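Local coordinates for protein glucose-6-phosphate 1-dehydrogenase (Mycobacterium avium, PDB 4LGV) that probably catalyses the NADP-linked oxidation of glucose 6-phosphate to 6-phosphogluconolactone, the step that opens the pentose phosphate pathway, at residues H193-Q198 with V252-L257; V259-A264 with D278-V283; K346-R351 with L376-D381. One frame throughout, in Å; residues are numbered along the deposited sequence.

Contact 1 (H193-Q198 with V252-L257); sequences HFLGKQ and VQNHLL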
# COMPACT_ATOMS: atom_id res chain seq x y z
N HIS A 193 16.15 -28.14 22.76
CA HIS A 193 15.45 -29.14 21.95
C HIS A 193 14.23 -28.59 21.26
O HIS A 193 13.95 -28.97 20.15
CB HIS A 193 15.08 -30.35 22.80
CG HIS A 193 16.25 -30.92 23.50
ND1 HIS A 193 16.14 -31.76 24.57
CD2 HIS A 193 17.58 -30.71 23.31
CE1 HIS A 193 17.34 -32.05 25.01
NE2 HIS A 193 18.24 -31.43 24.26
N PHE A 194 13.53 -27.64 21.91
CA PHE A 194 12.37 -27.01 21.26
C PHE A 194 12.70 -26.36 19.91
O PHE A 194 11.94 -26.49 18.96
CB PHE A 194 11.69 -26.01 22.15
CG PHE A 194 10.93 -26.62 23.29
CD1 PHE A 194 9.84 -27.44 23.06
CD2 PHE A 194 11.27 -26.36 24.58
CE1 PHE A 194 9.14 -28.01 24.10
CE2 PHE A 194 10.58 -26.94 25.62
CZ PHE A 194 9.51 -27.75 25.40
N LEU A 195 13.84 -25.71 19.82
CA LEU A 195 14.27 -25.06 18.57
C LEU A 195 14.46 -26.00 17.41
O LEU A 195 14.24 -25.64 16.28
CB LEU A 195 15.56 -24.25 18.75
CG LEU A 195 15.23 -22.79 19.04
CD1 LEU A 195 14.53 -22.67 20.38
CD2 LEU A 195 16.51 -21.98 19.02
N GLY A 196 14.81 -27.25 17.72
CA GLY A 196 14.90 -28.32 16.73
C GLY A 196 13.62 -28.60 16.02
O GLY A 196 13.64 -29.25 14.99
N LYS A 197 12.49 -28.12 16.56
CA LYS A 197 11.18 -28.27 15.91
C LYS A 197 10.87 -27.16 14.95
O LYS A 197 9.84 -27.18 14.29
CB LYS A 197 10.06 -28.26 16.97
CG LYS A 197 10.09 -29.43 17.92
CD LYS A 197 9.03 -29.30 19.04
CE LYS A 197 8.81 -30.62 19.77
NZ LYS A 197 8.13 -31.59 18.84
N GLN A 198 11.68 -26.12 14.93
CA GLN A 198 11.31 -24.96 14.18
C GLN A 198 11.62 -25.12 12.70
O GLN A 198 12.76 -25.42 12.33
CB GLN A 198 12.02 -23.73 14.73
CG GLN A 198 11.34 -23.25 15.99
CD GLN A 198 11.87 -21.93 16.50
OE1 GLN A 198 12.28 -21.09 15.73
NE2 GLN A 198 11.81 -21.72 17.83
N VAL A 252 8.96 -19.95 26.71
CA VAL A 252 8.73 -18.59 26.23
C VAL A 252 10.01 -17.83 25.86
O VAL A 252 10.14 -17.33 24.74
CB VAL A 252 7.89 -17.77 27.22
CG1 VAL A 252 7.70 -16.34 26.73
CG2 VAL A 252 6.52 -18.40 27.39
N GLN A 253 10.93 -17.77 26.82
CA GLN A 253 12.14 -16.97 26.72
C GLN A 253 12.91 -17.20 25.43
O GLN A 253 13.38 -16.26 24.80
CB GLN A 253 13.04 -17.23 27.94
CG GLN A 253 14.41 -16.55 27.92
CD GLN A 253 15.47 -17.39 27.25
OE1 GLN A 253 15.57 -18.58 27.50
NE2 GLN A 253 16.25 -16.79 26.35
N ASN A 254 13.06 -18.45 25.05
CA ASN A 254 13.85 -18.82 23.87
C ASN A 254 12.92 -19.29 22.74
O ASN A 254 12.78 -18.61 21.74
CB ASN A 254 14.89 -19.89 24.24
CG ASN A 254 15.99 -20.03 23.23
OD1 ASN A 254 16.35 -19.06 22.59
ND2 ASN A 254 16.51 -21.23 23.05
N HIS A 255 12.26 -20.43 22.92
CA HIS A 255 11.49 -21.06 21.83
C HIS A 255 10.44 -20.16 21.19
O HIS A 255 10.50 -19.88 19.98
CB HIS A 255 10.83 -22.35 22.35
CG HIS A 255 10.06 -23.13 21.33
ND1 HIS A 255 10.55 -23.38 20.07
CD2 HIS A 255 8.86 -23.75 21.39
CE1 HIS A 255 9.67 -24.09 19.38
NE2 HIS A 255 8.64 -24.35 20.17
N LEU A 256 9.48 -19.70 21.99
CA LEU A 256 8.34 -19.01 21.42
C LEU A 256 8.71 -17.62 20.94
O LEU A 256 8.20 -17.18 19.92
CB LEU A 256 7.17 -18.97 22.39
CG LEU A 256 6.50 -20.29 22.68
CD1 LEU A 256 5.29 -20.15 23.60
CD2 LEU A 256 6.05 -20.97 21.40
N LEU A 257 9.56 -16.92 21.67
CA LEU A 257 10.04 -15.61 21.18
C LEU A 257 10.87 -15.76 19.91
O LEU A 257 10.80 -14.92 19.02
CB LEU A 257 10.83 -14.89 22.26
CG LEU A 257 9.96 -14.30 23.38
CD1 LEU A 257 10.82 -13.67 24.47
CD2 LEU A 257 9.03 -13.25 22.81
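Phe194, Leu195 and Gln198 close round His255 in a buried loop-to-helix contact near the centre of the chain. The loop 193-198 follows strand 188-191, the last strand of the parallel, nucleotide-binding type of sheet, while His255 lies on helix 246-264, which packs on the large mixed sheet. The short 3-10 turn 195-197 lies between Phe194 and Gln198, which both meet the His255 ring. CB of Phe194 sits over one face of the imidazole, 3.5 Å from the ring centroid, a CH-pi contact. The phenyl ring beyond it has slid aside and barely overlaps, its plane 22° from that of His255. Gln198 comes past the ring in the opposite direction, its chain extended beyond CG (chi2 -172°), and its NE2 donates to ND1 of His255 at 3.1 Å. The N-H is fairly straight, but NE2 stands 31° out of the imidazole plane. The carbonyl O of Phe194 also approaches CE1 of His255, at 3.3 Å. Leu195 lies along the helix backbone, its branched apolar end filling in with CD1 3.6 Å from ND2 of Asn254 and 3.7 Å from CA of His255, while Asn254 gives its amide to Asp192. The helix has a wider pi-type turn here, with Leu257 N bonded to Val252 O. The loop carries the family's Asp-His-Tyr-Leu-Gly-Lys motif, with Phe194 in the tyrosine place, consistent with a position beside the active site. Chemically, ND1 serves as an acceptor, and the Gln198 amide and CB of Phe194 together should restrain the rotation of the His255 ring.

Contact 2 (V259-A264 with D278-V283); sequences VLALVA and DKKAEV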
# COMPACT_ATOMS: atom_id res chain seq x y z
N VAL A 259 10.25 -18.07 17.65
CA VAL A 259 9.20 -18.33 16.66
C VAL A 259 8.54 -17.00 16.22
O VAL A 259 8.40 -16.76 15.03
CB VAL A 259 8.12 -19.26 17.20
CG1 VAL A 259 6.86 -19.21 16.35
CG2 VAL A 259 8.61 -20.70 17.18
N LEU A 260 8.23 -16.16 17.20
CA LEU A 260 7.70 -14.85 16.89
C LEU A 260 8.65 -14.09 15.98
O LEU A 260 8.23 -13.49 14.99
CB LEU A 260 7.44 -14.10 18.19
CG LEU A 260 7.04 -12.65 18.00
CD1 LEU A 260 5.76 -12.59 17.17
CD2 LEU A 260 6.81 -11.98 19.33
N ALA A 261 9.93 -14.11 16.31
CA ALA A 261 10.90 -13.37 15.52
C ALA A 261 10.96 -13.83 14.08
O ALA A 261 11.07 -13.03 13.16
CB ALA A 261 12.28 -13.43 16.14
N LEU A 262 10.86 -15.14 13.89
CA LEU A 262 10.86 -15.68 12.53
C LEU A 262 9.64 -15.17 11.77
O LEU A 262 9.72 -14.91 10.58
CB LEU A 262 10.81 -17.20 12.56
CG LEU A 262 12.10 -17.87 12.92
CD1 LEU A 262 11.92 -19.39 13.00
CD2 LEU A 262 13.21 -17.58 11.93
N VAL A 263 8.51 -15.07 12.46
CA VAL A 263 7.26 -14.66 11.86
C VAL A 263 7.31 -13.17 11.56
O VAL A 263 6.74 -12.73 10.58
CB VAL A 263 6.07 -14.96 12.81
CG1 VAL A 263 4.81 -14.27 12.36
CG2 VAL A 263 5.81 -16.46 12.84
N ALA A 264 7.99 -12.41 12.41
CA ALA A 264 7.92 -10.94 12.37
C ALA A 264 9.10 -10.21 11.73
O ALA A 264 8.98 -9.04 11.35
CB ALA A 264 7.74 -10.44 13.75
N ASP A 278 20.95 -11.56 12.78
CA ASP A 278 20.81 -10.12 12.74
C ASP A 278 19.31 -9.74 12.66
O ASP A 278 18.88 -8.84 13.36
CB ASP A 278 21.51 -9.48 11.54
CG ASP A 278 23.02 -9.48 11.67
OD1 ASP A 278 23.56 -9.82 12.74
OD2 ASP A 278 23.71 -9.24 10.65
N LYS A 279 18.51 -10.44 11.86
CA LYS A 279 17.14 -10.00 11.68
C LYS A 279 16.29 -10.30 12.92
O LYS A 279 15.43 -9.52 13.29
CB LYS A 279 16.52 -10.66 10.46
CG LYS A 279 17.18 -10.25 9.15
CD LYS A 279 16.81 -8.84 8.77
CE LYS A 279 17.96 -7.88 8.81
NZ LYS A 279 17.41 -6.52 8.46
N LYS A 280 16.55 -11.45 13.55
CA LYS A 280 15.83 -11.82 14.72
C LYS A 280 16.12 -10.79 15.84
O LYS A 280 15.22 -10.36 16.50
CB LYS A 280 16.20 -13.22 15.17
CG LYS A 280 15.76 -14.38 14.27
CD LYS A 280 15.92 -15.65 15.12
CE LYS A 280 16.20 -16.94 14.39
NZ LYS A 280 17.23 -17.75 15.11
N ALA A 281 17.39 -10.45 16.03
CA ALA A 281 17.77 -9.55 17.07
C ALA A 281 17.07 -8.20 16.89
O ALA A 281 16.60 -7.62 17.84
CB ALA A 281 19.31 -9.34 17.11
N GLU A 282 17.00 -7.71 15.66
CA GLU A 282 16.28 -6.46 15.41
C GLU A 282 14.85 -6.48 15.92
O GLU A 282 14.35 -5.45 16.30
CB GLU A 282 16.16 -6.17 13.90
CG GLU A 282 17.41 -5.70 13.28
CD GLU A 282 17.19 -5.34 11.81
OE1 GLU A 282 16.05 -5.59 11.17
OE2 GLU A 282 18.21 -4.80 11.31
N VAL A 283 14.18 -7.62 15.79
CA VAL A 283 12.81 -7.74 16.26
C VAL A 283 12.80 -7.50 17.76
O VAL A 283 12.02 -6.71 18.25
CB VAL A 283 12.22 -9.13 15.98
CG1 VAL A 283 10.86 -9.28 16.66
CG2 VAL A 283 12.05 -9.35 14.49
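Lys280 lies against Ala261 and Leu262, and its chain can be followed along the neighbouring helix. CB starts 4.0 Å from CB of Ala261, and CG, set beside the backbone N by chi1 of -69°, stays almost as near the same methyl. Past CD, CE comes 3.9 Å from CD2 of Leu262; the two side chains run side by side and point the same way. At the end NZ bonds to Gln258, one turn back on helix 246-264, and to Asn277 on its own helix, so a long aliphatic stem lies on apolar groups while the charge meets amide oxygens. Helices 246-264 and 273-284 pack almost at right angles (102° between the local axes), their axes 8.8 Å apart, in the C-terminal, alpha-plus-beta part of the chain, where helix 246-264 also packs on strand 347-354 through Val259 and Val263. Alanine suits the crossing, since Ala261 and Ala264 present only methyls. Val283, one turn on from Lys280, points toward helix 246-264, its CB 4.3 Å from CB of Ala261 and its CG1 4.4 Å from CB of Ala264. Its beta-branched shape lets the other methyl, CG2, rest on backbone, 4.0 Å from the carbonyl O of Ala261. Away from this interface, Lys279 NZ forms a salt bridge with Glu282 OE1 at 3.2 Å; Lys279 also bridges to Glu282, and Glu282 to Lys279, of the second subunit.

Contact 3 (K346-R351 with L376-D381); sequences KVTEVR and LRIDPD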
# COMPACT_ATOMS: atom_id res chain seq x y z
N LYS A 346 -1.79 -31.39 21.70
CA LYS A 346 -0.41 -31.06 21.40
C LYS A 346 -0.33 -30.26 20.11
O LYS A 346 -0.49 -30.82 19.03
CB LYS A 346 0.44 -32.33 21.29
CG LYS A 346 1.91 -32.05 21.08
CD LYS A 346 2.65 -33.33 20.73
CE LYS A 346 4.08 -33.04 20.32
NZ LYS A 346 4.90 -34.28 20.37
N VAL A 347 -0.12 -28.95 20.21
CA VAL A 347 -0.08 -28.08 19.01
C VAL A 347 0.57 -26.78 19.34
O VAL A 347 0.37 -26.23 20.42
CB VAL A 347 -1.50 -27.86 18.44
CG1 VAL A 347 -2.42 -27.20 19.47
CG2 VAL A 347 -1.47 -27.08 17.17
N THR A 348 1.36 -26.29 18.39
CA THR A 348 1.94 -24.95 18.45
C THR A 348 1.51 -24.22 17.21
O THR A 348 1.75 -24.69 16.08
CB THR A 348 3.47 -24.99 18.51
OG1 THR A 348 3.85 -25.70 19.70
CG2 THR A 348 4.05 -23.61 18.58
N GLU A 349 0.89 -23.07 17.42
CA GLU A 349 0.23 -22.33 16.35
C GLU A 349 0.53 -20.84 16.47
O GLU A 349 0.66 -20.29 17.55
CB GLU A 349 -1.29 -22.56 16.51
CG GLU A 349 -2.20 -21.63 15.76
CD GLU A 349 -3.67 -21.86 16.02
OE1 GLU A 349 -4.28 -21.10 16.83
OE2 GLU A 349 -4.21 -22.78 15.39
N VAL A 350 0.68 -20.20 15.32
CA VAL A 350 0.76 -18.76 15.22
C VAL A 350 -0.45 -18.36 14.38
O VAL A 350 -0.56 -18.74 13.22
CB VAL A 350 2.04 -18.29 14.55
CG1 VAL A 350 2.09 -16.75 14.46
CG2 VAL A 350 3.26 -18.77 15.30
N ARG A 351 -1.37 -17.60 14.98
CA ARG A 351 -2.62 -17.28 14.30
C ARG A 351 -2.65 -15.79 14.09
O ARG A 351 -2.62 -15.02 15.03
CB ARG A 351 -3.83 -17.71 15.15
CG ARG A 351 -5.19 -17.40 14.52
CD ARG A 351 -6.29 -18.04 15.32
NE ARG A 351 -6.23 -19.49 15.22
CZ ARG A 351 -6.95 -20.23 14.40
NH1 ARG A 351 -7.81 -19.66 13.60
NH2 ARG A 351 -6.78 -21.54 14.39
N LEU A 376 -0.53 -20.55 11.04
CA LEU A 376 0.67 -21.35 10.87
C LEU A 376 0.77 -22.39 11.99
O LEU A 376 0.97 -22.00 13.14
CB LEU A 376 1.91 -20.44 10.91
CG LEU A 376 1.91 -19.25 9.95
CD1 LEU A 376 3.09 -18.37 10.19
CD2 LEU A 376 1.94 -19.71 8.51
N ARG A 377 0.60 -23.67 11.69
CA ARG A 377 0.90 -24.71 12.63
C ARG A 377 2.41 -25.01 12.56
O ARG A 377 2.91 -25.39 11.52
CB ARG A 377 0.08 -25.99 12.36
CG ARG A 377 0.27 -27.02 13.47
CD ARG A 377 -0.69 -28.22 13.42
NE ARG A 377 -0.62 -28.89 12.14
CZ ARG A 377 -1.61 -28.97 11.28
NH1 ARG A 377 -2.82 -28.49 11.59
NH2 ARG A 377 -1.41 -29.55 10.11
N ILE A 378 3.10 -24.73 13.65
CA ILE A 378 4.55 -24.87 13.75
C ILE A 378 4.87 -26.32 14.06
O ILE A 378 5.85 -26.86 13.58
CB ILE A 378 5.11 -23.99 14.90
CG1 ILE A 378 4.76 -22.52 14.69
CG2 ILE A 378 6.61 -24.13 15.05
CD1 ILE A 378 5.10 -21.98 13.33
N ASP A 379 4.03 -26.95 14.88
CA ASP A 379 4.25 -28.31 15.37
C ASP A 379 2.94 -28.84 15.97
O ASP A 379 2.14 -28.06 16.51
CB ASP A 379 5.34 -28.29 16.46
CG ASP A 379 5.71 -29.67 16.97
OD1 ASP A 379 6.27 -30.48 16.18
OD2 ASP A 379 5.42 -29.97 18.16
N PRO A 380 2.67 -30.13 15.80
CA PRO A 380 3.32 -31.03 14.88
C PRO A 380 2.80 -30.82 13.51
O PRO A 380 1.88 -30.03 13.30
CB PRO A 380 2.90 -32.44 15.38
CG PRO A 380 1.56 -32.25 16.05
CD PRO A 380 1.53 -30.78 16.50
N ASP A 381 3.38 -31.55 12.55
CA ASP A 381 2.83 -31.64 11.21
C ASP A 381 2.60 -30.25 10.65
O ASP A 381 1.47 -29.82 10.39
CB ASP A 381 1.55 -32.47 11.23
CG ASP A 381 1.03 -32.76 9.87
OD1 ASP A 381 1.74 -32.51 8.87
OD2 ASP A 381 -0.13 -33.24 9.78
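Thr348 faces both Ile378 and Asp379 across a classic beta bulge, between antiparallel strands of the nine-stranded mixed sheet of the C-terminal region. Thr348 O accepts from Ile378 N at 2.8 Å and only weakly from Asp379 N, while Thr348 N donates to Asp379 O at 2.7 Å. The extra residue turns Ile378 in toward the other strand. Its CB stands 3.8 Å from CG2 of Thr348, the methyl that chi1 of -61° places away from the backbone N, and the two side chains meet at a slant. CG1 of Ile378 touches CG2 of Val350 at 4.1 Å. Val350 and Leu376 form a hydrogen-bonded pair beside helix 246-264: Val350 meets Val259 and Val263, Leu376 meets Val263 and Ile378 meets Val259; their branched apolar side chains suit a surface covered by a helix. Glu349 and Arg377 form the non-hydrogen-bonded pair of the opposite face. There CG2 of Val347 crosses the Arg377 chain at about a right angle, 4.0 Å from CD. Each charged residue has a partner close by in its own segment: Arg351 grips the Glu349 carboxylate side-on with NE and NH2, whereas Arg377 bends at chi3 (55°) and turns NE and NH2 on the carbonyl O of Asp381. Glu349 and Arg377 also bond to the backbone of Trp481. Beyond the bulge CE of Lys346 passes 4.0 Å from OD2 of Asp379 while its NZ bonds to Gly410 O; that carboxylate is salt-bridged to Lys197. Pro380, preceded by a cis peptide bond, lies with its CD 3.2 Å from Lys346 O.

How the contacts relate
From the N terminus, the chain first completes the parallel sheet, and contact 1 then closes a loop of 53 residues by bringing helix 246-264 back onto the loop after strand 188-191. Contact 2 follows on the same helix and closes a short loop of 13 residues with helix 273-284. Contact 3 comes last, closing 24 residues between neighbouring strands. The three lie in series, neither nested nor crossed. They still touch: Gln198 of contact 1 packs on Val259 and Leu262 of contact 2, and Val259 and Val263 rest on the strands of contact 3. Helix 246-264 thus ties the parallel-sheet part, probably the nucleotide-binding side, to the mixed sheet, as does the salt bridge Lys197-Asp379.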